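Oxidoreductase (Listeria innocua, PDB 3E18) binds NAD through a Rossmann-fold domain and is probably a dehydrogenase of the GFO/IDH/MocA family, its substrate not established. Local coordinates at residues 22-25 against 31-34; 83-86 against 91-94; 132-137 against 248-253; 184-189 against 329-334. All blocks are in the same frame, centred on the assembly; numbering follows the deposited sequence.

Interaction 1: residues 22-25 against 31-34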
# COMPACT_ATOMS: atom_id res chain seq x y z
N THR A 22 -21.91 -24.17 -19.63
CA THR A 22 -21.52 -25.08 -18.55
C THR A 22 -22.10 -24.66 -17.19
O THR A 22 -22.63 -25.50 -16.46
CB THR A 22 -19.99 -25.23 -18.46
OG1 THR A 22 -19.46 -25.48 -19.77
CG2 THR A 22 -19.60 -26.38 -17.55
N LEU A 23 -22.03 -23.37 -16.87
CA LEU A 23 -22.51 -22.86 -15.58
C LEU A 23 -24.01 -22.98 -15.38
O LEU A 23 -24.46 -23.48 -14.34
CB LEU A 23 -22.09 -21.40 -15.37
CG LEU A 23 -20.63 -21.08 -15.04
CD1 LEU A 23 -20.40 -19.57 -14.96
CD2 LEU A 23 -20.21 -21.77 -13.75
N ALA A 24 -24.79 -22.50 -16.35
CA ALA A 24 -26.26 -22.53 -16.24
C ALA A 24 -26.82 -23.96 -16.25
O ALA A 24 -27.79 -24.25 -15.53
CB ALA A 24 -26.88 -21.69 -17.34
N SER A 25 -26.21 -24.84 -17.03
CA SER A 25 -26.59 -26.26 -17.09
C SER A 25 -26.42 -27.03 -15.78
O SER A 25 -27.12 -28.01 -15.54
CB SER A 25 -25.80 -26.98 -18.18
OG SER A 25 -26.11 -26.47 -19.45
N GLU A 31 -32.18 -24.56 -17.94
CA GLU A 31 -31.36 -25.10 -19.02
C GLU A 31 -31.07 -24.05 -20.08
O GLU A 31 -31.71 -22.99 -20.11
CB GLU A 31 -32.01 -26.36 -19.60
CG GLU A 31 -33.20 -26.12 -20.49
CD GLU A 31 -33.71 -27.40 -21.14
OE1 GLU A 31 -34.38 -28.20 -20.43
OE2 GLU A 31 -33.47 -27.59 -22.36
N VAL A 32 -30.08 -24.33 -20.92
CA VAL A 32 -29.73 -23.45 -22.02
C VAL A 32 -30.61 -23.81 -23.20
O VAL A 32 -30.48 -24.88 -23.79
CB VAL A 32 -28.24 -23.55 -22.41
CG1 VAL A 32 -27.93 -22.59 -23.54
CG2 VAL A 32 -27.33 -23.28 -21.21
N HIS A 33 -31.52 -22.90 -23.53
CA HIS A 33 -32.44 -23.10 -24.65
C HIS A 33 -31.74 -22.87 -25.97
O HIS A 33 -32.09 -23.48 -26.98
CB HIS A 33 -33.61 -22.13 -24.53
CG HIS A 33 -34.80 -22.53 -25.33
ND1 HIS A 33 -35.70 -23.49 -24.92
CD2 HIS A 33 -35.26 -22.08 -26.52
CE1 HIS A 33 -36.65 -23.62 -25.82
NE2 HIS A 33 -36.41 -22.77 -26.81
N GLY A 34 -30.75 -21.99 -25.97
CA GLY A 34 -30.03 -21.65 -27.18
C GLY A 34 -29.11 -20.44 -27.07
O GLY A 34 -28.86 -19.92 -25.98
O HOH W 1 -28.59 -26.81 -20.21
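Ser25 of segment 22-25 and Glu31, early in strand 30-36, bring the two backbones closest, with Ser25 CA and Glu31 CA 5.3 Å apart. A short loop separates helix 15-25 from strand 30-36. No direct hydrogen bond joins residues 22-25 to 31-34.

One methyl of Val32 does the touching on the strand side. CG2 stands anti to the carbonyl carbon, beside the backbone N, which carries it to the helix: it lies 4.2 Å from Ala24 CB and 3.8 Å from Ser25 OG. Alanine suits this inner face of the helix, because its single methyl lets the helix settle near the sheet; the same methyl rests on Leu8 of strand 6-11 and on Tyr308 of helix 307-315. Ser25, at the solvent edge, bridges by water instead. The water donates to Ser25 OG at 2.6 Å and accepts from Val32 N at 3.0 Å. With chi1 at -64°, the hydroxyl is turned back along its own helix, where it also bonds Val21 O.

These segments close the first beta-alpha-beta unit of the Rossmann fold, strand 6-11, helix 15-25 and strand 30-36, with bound NAD about 13 Å from the Ala24 side chain. The join is therefore apolar on its inner side and hydrated at its exposed edge, where Ser25 sits and one water satisfies a strand amide that meets no helix atom directly.

Interaction 2: residues 83-86 against 91-94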
# COMPACT_ATOMS: atom_id res chain seq x y z
N ILE A 83 -32.34 -3.84 -21.26
CA ILE A 83 -33.62 -3.13 -21.28
C ILE A 83 -34.55 -3.75 -22.34
O ILE A 83 -35.71 -4.01 -22.07
CB ILE A 83 -33.44 -1.60 -21.47
CG1 ILE A 83 -32.80 -1.00 -20.21
CG2 ILE A 83 -34.78 -0.91 -21.83
CD1 ILE A 83 -32.40 0.47 -20.33
N SER A 84 -34.01 -4.07 -23.52
CA SER A 84 -34.77 -4.81 -24.53
C SER A 84 -35.35 -6.13 -24.05
O SER A 84 -36.50 -6.44 -24.34
CB SER A 84 -33.91 -5.08 -25.77
OG SER A 84 -33.67 -3.88 -26.44
N ALA A 85 -34.54 -6.92 -23.33
CA ALA A 85 -35.00 -8.22 -22.85
C ALA A 85 -36.08 -8.04 -21.79
O ALA A 85 -37.12 -8.70 -21.83
CB ALA A 85 -33.84 -9.03 -22.31
N LEU A 86 -35.85 -7.11 -20.87
CA LEU A 86 -36.85 -6.80 -19.86
C LEU A 86 -38.19 -6.42 -20.48
O LEU A 86 -39.19 -7.06 -20.17
CB LEU A 86 -36.35 -5.73 -18.88
CG LEU A 86 -35.22 -6.21 -17.96
CD1 LEU A 86 -34.51 -5.03 -17.33
CD2 LEU A 86 -35.69 -7.21 -16.89
N HIS A 91 -36.50 -12.27 -17.94
CA HIS A 91 -35.56 -12.04 -16.85
C HIS A 91 -34.15 -11.94 -17.43
O HIS A 91 -33.88 -12.44 -18.54
CB HIS A 91 -35.62 -13.16 -15.81
CG HIS A 91 -36.99 -13.41 -15.24
ND1 HIS A 91 -37.59 -12.58 -14.32
CD2 HIS A 91 -37.87 -14.42 -15.45
CE1 HIS A 91 -38.77 -13.06 -13.99
NE2 HIS A 91 -38.97 -14.17 -14.67
N VAL A 92 -33.24 -11.30 -16.70
CA VAL A 92 -31.90 -11.02 -17.25
C VAL A 92 -30.80 -11.35 -16.26
O VAL A 92 -30.86 -10.92 -15.10
CB VAL A 92 -31.76 -9.52 -17.67
CG1 VAL A 92 -30.33 -9.18 -18.03
CG2 VAL A 92 -32.69 -9.18 -18.81
N VAL A 93 -29.81 -12.11 -16.72
CA VAL A 93 -28.53 -12.19 -16.04
C VAL A 93 -27.53 -11.42 -16.91
O VAL A 93 -27.41 -11.67 -18.11
CB VAL A 93 -28.03 -13.65 -15.78
CG1 VAL A 93 -26.67 -13.63 -15.06
CG2 VAL A 93 -29.03 -14.43 -14.95
N CYS A 94 -26.83 -10.48 -16.29
CA CYS A 94 -25.87 -9.67 -17.00
C CYS A 94 -24.47 -9.82 -16.41
O CYS A 94 -24.28 -9.70 -15.21
CB CYS A 94 -26.29 -8.20 -16.99
SG CYS A 94 -25.31 -7.13 -18.03
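Val92 presents a single methyl, CG2, to two neighbouring residues of the helix. Ala85 CB meets it at 3.7 Å, its bond from the backbone directed at the strand just as the valine's is directed at the helix, so the two short side chains face each other. Leu86 comes in differently. Its first bond leaves the helix alongside the strand, and with CG anti to the carbonyl carbon (chi1 -69°) the branch swings closer, until Leu86 CG lies 4.0 Å from Val92 CG2 and the leucine and valine side chains cross at about a right angle. The leucine methyl CD2 touches the same Val92 CG2 at 4.1 Å, so the valine methyl is touched from two directions about 90° apart, by the alanine and by the leucine branch.

This is the return half of a beta-alpha-beta unit, strand 68-71, helix 78-87 and strand 91-95, within the NAD-binding Rossmann domain. The helix lies over one face of the parallel sheet, where strand 91-95 sits between 68-71 and 119-122. A beta-branched valine suits the extended strand, while alanine keeps the helix near it: Ala85 CA and Val92 CA are 7.0 Å apart.

Val92 also touches Ile71 of strand 68-71, and Ala85 rests on Val69 and on Tyr57 and Leu61 of helix 57-62. Leu86 also packs on Ile108, Val111 and Ala112 of helix 102-115, so its longer chain joins two helices as well as the strand. Val93, the next residue of the strand, packs instead on Phe307 and Phe311 of helix 307-315.

Interaction 3: residues 132-137 against 248-253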
# COMPACT_ATOMS: atom_id res chain seq x y z
N LEU A 132 -13.89 -16.29 0.59
CA LEU A 132 -14.73 -16.87 1.63
C LEU A 132 -13.94 -17.22 2.91
O LEU A 132 -14.50 -17.16 4.01
CB LEU A 132 -15.53 -18.07 1.09
CG LEU A 132 -16.62 -17.70 0.06
CD1 LEU A 132 -17.32 -18.95 -0.47
CD2 LEU A 132 -17.65 -16.71 0.61
N ILE A 133 -12.65 -17.53 2.75
CA ILE A 133 -11.72 -17.61 3.91
C ILE A 133 -11.65 -16.27 4.66
O ILE A 133 -11.78 -16.24 5.88
CB ILE A 133 -10.32 -18.09 3.49
CG1 ILE A 133 -10.38 -19.55 3.03
CG2 ILE A 133 -9.30 -17.96 4.63
CD1 ILE A 133 -9.14 -20.03 2.33
N ILE A 134 -11.49 -15.16 3.92
CA ILE A 134 -11.48 -13.82 4.54
C ILE A 134 -12.82 -13.49 5.21
O ILE A 134 -12.87 -12.89 6.30
CB ILE A 134 -11.10 -12.71 3.49
CG1 ILE A 134 -9.76 -13.05 2.80
CG2 ILE A 134 -11.01 -11.35 4.12
CD1 ILE A 134 -8.55 -13.08 3.74
N LYS A 135 -13.91 -13.89 4.55
CA LYS A 135 -15.25 -13.71 5.09
C LYS A 135 -15.42 -14.50 6.38
O LYS A 135 -15.97 -14.01 7.35
CB LYS A 135 -16.30 -14.13 4.05
CG LYS A 135 -17.73 -13.83 4.45
CD LYS A 135 -18.63 -13.97 3.23
CE LYS A 135 -19.96 -13.26 3.45
NZ LYS A 135 -20.86 -14.08 4.29
N GLU A 136 -14.91 -15.73 6.39
CA GLU A 136 -14.90 -16.52 7.64
C GLU A 136 -14.12 -15.81 8.76
O GLU A 136 -14.65 -15.64 9.87
CB GLU A 136 -14.35 -17.94 7.39
CG GLU A 136 -14.27 -18.84 8.65
CD GLU A 136 -15.63 -19.36 9.14
OE1 GLU A 136 -16.67 -19.10 8.50
OE2 GLU A 136 -15.65 -20.05 10.19
N MET A 137 -12.91 -15.36 8.44
CA MET A 137 -12.08 -14.63 9.41
C MET A 137 -12.78 -13.37 9.92
O MET A 137 -12.76 -13.10 11.11
CB MET A 137 -10.70 -14.28 8.83
CG MET A 137 -9.86 -15.48 8.46
SD MET A 137 -8.36 -15.07 7.56
CE MET A 137 -7.50 -14.07 8.76
N GLY A 248 -3.39 -11.76 8.90
CA GLY A 248 -3.49 -12.93 8.01
C GLY A 248 -2.99 -12.67 6.61
O GLY A 248 -2.97 -11.55 6.13
N ILE A 249 -2.60 -13.74 5.92
CA ILE A 249 -2.08 -13.59 4.59
C ILE A 249 -2.58 -14.79 3.78
O ILE A 249 -2.62 -15.92 4.31
CB ILE A 249 -0.51 -13.46 4.58
CG1 ILE A 249 0.03 -13.06 3.20
CG2 ILE A 249 0.16 -14.75 5.08
CD1 ILE A 249 1.48 -12.58 3.24
N ILE A 250 -3.05 -14.53 2.56
CA ILE A 250 -3.30 -15.57 1.58
C ILE A 250 -2.41 -15.22 0.39
O ILE A 250 -2.57 -14.19 -0.25
CB ILE A 250 -4.80 -15.67 1.16
CG1 ILE A 250 -5.70 -15.83 2.38
CG2 ILE A 250 -5.01 -16.86 0.24
CD1 ILE A 250 -7.17 -16.01 2.06
N HIS A 251 -1.42 -16.06 0.13
CA HIS A 251 -0.43 -15.74 -0.89
C HIS A 251 -0.99 -15.70 -2.30
O HIS A 251 -0.73 -14.75 -3.06
CB HIS A 251 0.72 -16.74 -0.83
CG HIS A 251 1.51 -16.66 0.43
ND1 HIS A 251 2.40 -15.64 0.69
CD2 HIS A 251 1.53 -17.47 1.51
CE1 HIS A 251 2.95 -15.83 1.88
NE2 HIS A 251 2.43 -16.93 2.40
N ASP A 252 -1.76 -16.72 -2.65
CA ASP A 252 -2.05 -17.03 -4.03
C ASP A 252 -3.39 -17.78 -4.13
O ASP A 252 -4.03 -18.07 -3.11
CB ASP A 252 -0.88 -17.89 -4.56
CG ASP A 252 -0.92 -18.10 -6.06
OD1 ASP A 252 -0.94 -19.28 -6.49
OD2 ASP A 252 -0.95 -17.09 -6.80
N TRP A 253 -3.80 -18.08 -5.36
CA TRP A 253 -5.01 -18.87 -5.66
C TRP A 253 -4.98 -20.29 -5.10
O TRP A 253 -6.03 -20.91 -4.92
CB TRP A 253 -5.27 -18.93 -7.17
CG TRP A 253 -5.37 -17.59 -7.84
CD1 TRP A 253 -4.51 -17.06 -8.78
CD2 TRP A 253 -6.39 -16.60 -7.64
NE1 TRP A 253 -4.94 -15.81 -9.16
CE2 TRP A 253 -6.09 -15.50 -8.48
CE3 TRP A 253 -7.53 -16.53 -6.82
CZ2 TRP A 253 -6.88 -14.36 -8.53
CZ3 TRP A 253 -8.32 -15.39 -6.88
CH2 TRP A 253 -7.99 -14.32 -7.72
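Ile250 sets its terminal methyl, CD1, against two successive isoleucines of helix 129-140. The closer is Ile134, whose own CD1 lies 3.6 Å from Ile250 CD1; the two side chains slide past each other in opposite directions. Ile133 meets the same methyl with its branch, CG2 standing 3.9 Å from Ile250 CD1. The extended chain of Ile250, chi2 -177°, carries CD1 out to the helix.

One turn on, Met137 CE approaches Gly248 CA at 4.2 Å. Gly248, with no side chain, lets the methyl of this flexible thioether come directly over the strand backbone. Helix segment 132-137 runs nearly antiparallel to strand segment 248-250 (168°), the axes approaching to 10.4 Å.

Strand 246-250 belongs to the mixed sheet of the C-terminal domain, and the helix packs on one face of it. Ile134 also touches Trp239 of strand 239-243 and Met146 and Leu149 of strand 146-154, while Ile249, facing away from the helix, packs on Ile234 of the second subunit.

Across these segments there are no hydrogen bonds; the contact between them is wholly apolar and buried, so the fit depends on shape.

Interaction 4: residues 184-189 against 329-334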
# COMPACT_ATOMS: atom_id res chain seq x y z
N GLN A 184 -16.54 -7.72 -3.87
CA GLN A 184 -16.12 -8.50 -2.68
C GLN A 184 -16.05 -7.63 -1.44
O GLN A 184 -16.65 -7.94 -0.41
CB GLN A 184 -14.75 -9.13 -2.91
CG GLN A 184 -14.81 -10.44 -3.72
CD GLN A 184 -13.43 -11.02 -4.03
OE1 GLN A 184 -12.39 -10.41 -3.75
NE2 GLN A 184 -13.42 -12.21 -4.59
N LEU A 185 -15.35 -6.51 -1.55
CA LEU A 185 -15.13 -5.63 -0.39
C LEU A 185 -16.41 -5.03 0.16
O LEU A 185 -16.62 -4.96 1.39
CB LEU A 185 -14.16 -4.50 -0.79
CG LEU A 185 -13.86 -3.42 0.25
CD1 LEU A 185 -13.02 -3.96 1.41
CD2 LEU A 185 -13.16 -2.26 -0.43
N LEU A 186 -17.25 -4.55 -0.75
CA LEU A 186 -18.50 -3.89 -0.35
C LEU A 186 -19.56 -4.89 0.12
O LEU A 186 -20.42 -4.59 0.97
CB LEU A 186 -19.00 -3.01 -1.50
CG LEU A 186 -18.80 -1.49 -1.35
CD1 LEU A 186 -17.39 -1.13 -0.90
CD2 LEU A 186 -19.17 -0.73 -2.62
N PHE A 187 -19.49 -6.10 -0.43
CA PHE A 187 -20.27 -7.23 0.06
C PHE A 187 -19.85 -7.61 1.50
O PHE A 187 -20.71 -7.90 2.34
CB PHE A 187 -20.14 -8.42 -0.91
CG PHE A 187 -20.88 -9.67 -0.48
CD1 PHE A 187 -22.22 -9.61 -0.10
CD2 PHE A 187 -20.24 -10.91 -0.51
CE1 PHE A 187 -22.91 -10.77 0.28
CE2 PHE A 187 -20.92 -12.08 -0.13
CZ PHE A 187 -22.26 -12.00 0.26
N LEU A 188 -18.55 -7.59 1.78
CA LEU A 188 -18.04 -7.95 3.11
C LEU A 188 -18.34 -6.91 4.19
O LEU A 188 -18.84 -7.24 5.27
CB LEU A 188 -16.54 -8.22 3.07
CG LEU A 188 -15.91 -8.83 4.32
CD1 LEU A 188 -16.55 -10.17 4.69
CD2 LEU A 188 -14.41 -8.98 4.15
N VAL A 189 -18.03 -5.65 3.89
CA VAL A 189 -18.07 -4.58 4.89
C VAL A 189 -19.48 -3.98 4.92
O VAL A 189 -20.02 -3.62 3.88
CB VAL A 189 -17.01 -3.49 4.57
CG1 VAL A 189 -17.01 -2.38 5.62
CG2 VAL A 189 -15.62 -4.13 4.47
N TYR A 329 -25.07 -1.31 -7.65
CA TYR A 329 -25.15 0.15 -7.79
C TYR A 329 -24.05 0.88 -7.00
O TYR A 329 -23.36 1.75 -7.55
CB TYR A 329 -26.54 0.67 -7.37
CG TYR A 329 -26.68 2.18 -7.40
CD1 TYR A 329 -26.66 2.88 -8.60
CD2 TYR A 329 -26.85 2.91 -6.21
CE1 TYR A 329 -26.78 4.27 -8.63
CE2 TYR A 329 -26.98 4.30 -6.23
CZ TYR A 329 -26.94 4.97 -7.45
OH TYR A 329 -27.06 6.34 -7.50
N GLN A 330 -23.91 0.52 -5.73
CA GLN A 330 -22.88 1.14 -4.86
C GLN A 330 -21.47 0.85 -5.35
O GLN A 330 -20.60 1.71 -5.27
CB GLN A 330 -23.04 0.70 -3.41
CG GLN A 330 -24.35 1.14 -2.76
CD GLN A 330 -24.51 2.66 -2.65
OE1 GLN A 330 -23.54 3.41 -2.52
NE2 GLN A 330 -25.76 3.12 -2.69
N VAL A 331 -21.26 -0.35 -5.89
CA VAL A 331 -19.99 -0.66 -6.56
C VAL A 331 -19.76 0.27 -7.74
O VAL A 331 -18.68 0.84 -7.88
CB VAL A 331 -19.91 -2.13 -6.97
CG1 VAL A 331 -18.63 -2.41 -7.78
CG2 VAL A 331 -19.94 -3.01 -5.73
N LEU A 332 -20.77 0.46 -8.59
CA LEU A 332 -20.60 1.31 -9.77
C LEU A 332 -20.33 2.77 -9.40
O LEU A 332 -19.53 3.43 -10.05
CB LEU A 332 -21.79 1.20 -10.74
CG LEU A 332 -22.06 -0.14 -11.45
CD1 LEU A 332 -23.39 -0.06 -12.18
CD2 LEU A 332 -20.97 -0.52 -12.42
N LYS A 333 -20.97 3.24 -8.33
CA LYS A 333 -20.69 4.55 -7.77
C LYS A 333 -19.25 4.64 -7.24
O LYS A 333 -18.61 5.69 -7.34
CB LYS A 333 -21.66 4.85 -6.64
CG LYS A 333 -23.00 5.43 -7.06
CD LYS A 333 -23.82 5.82 -5.84
CE LYS A 333 -23.50 7.22 -5.31
NZ LYS A 333 -23.91 8.32 -6.24
N LEU A 334 -18.74 3.53 -6.70
CA LEU A 334 -17.36 3.47 -6.21
C LEU A 334 -16.36 3.52 -7.37
O LEU A 334 -15.35 4.22 -7.29
CB LEU A 334 -17.12 2.22 -5.33
CG LEU A 334 -15.74 1.96 -4.70
CD1 LEU A 334 -15.23 3.19 -3.98
CD2 LEU A 334 -15.80 0.80 -3.72
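The 2.9 Å bond from Leu188 N to Gln184 O belongs to the turn of helix 173-188 carrying Leu186, which meets segment 329-334. Leu186 CD2 lies 3.9 Å from Gln330 O and reaches the helix backbone beside Val331, whose CG2 it meets at 3.9 Å. The other branch, Leu186 CD1, packs against Leu334 CD2 at 3.8 Å. One leucine thus sits among Gln330, Val331 and Leu334, all on one side of the helix.

Leu334 extends toward it with CG anti to its backbone N (chi1 -180°). The first torsion of Leu186, -104°, lies off the usual values and is consistent with fitting both methyls to the partners; leucine suits the place because both branches find contacts. The amide of Gln330 turns away, and of its side chain only CB adds to the packing.

Segments 184-188 and 329-334 cross at 128° with axes 10.2 Å apart, joining a helix of the C-terminal domain to helix 325-344. Leu186 also rests on Phe218 of the sheet, and the Val331 side chain lies about 8 Å from that of Lys96, which binds NAD.

No hydrogen bond joins the two segments, so leucine and valine methyls hold them by van der Waals contact.

How the interactions relate
From the N terminus, interaction 1 closes a short loop where helix 15-25 returns to strand 30-36, and interaction 2 repeats this later as helix 78-87 returns to strand 91-95. The two follow in series and reach the same parallel sheet, their centres 16 Å apart. Interactions 3 and 4 close far longer loops, of 110 and 139 residues, and cross: 184-189 lies between 132-137 and 248-253, while 329-334 comes after both. They touch at Lys135 and Ile134, which pack on Phe187 and Leu188. Interaction 3 ties helix 129-140 to the mixed sheet, and interaction 4 links helix 173-188, which packs beside helix 129-140, to helix 325-344.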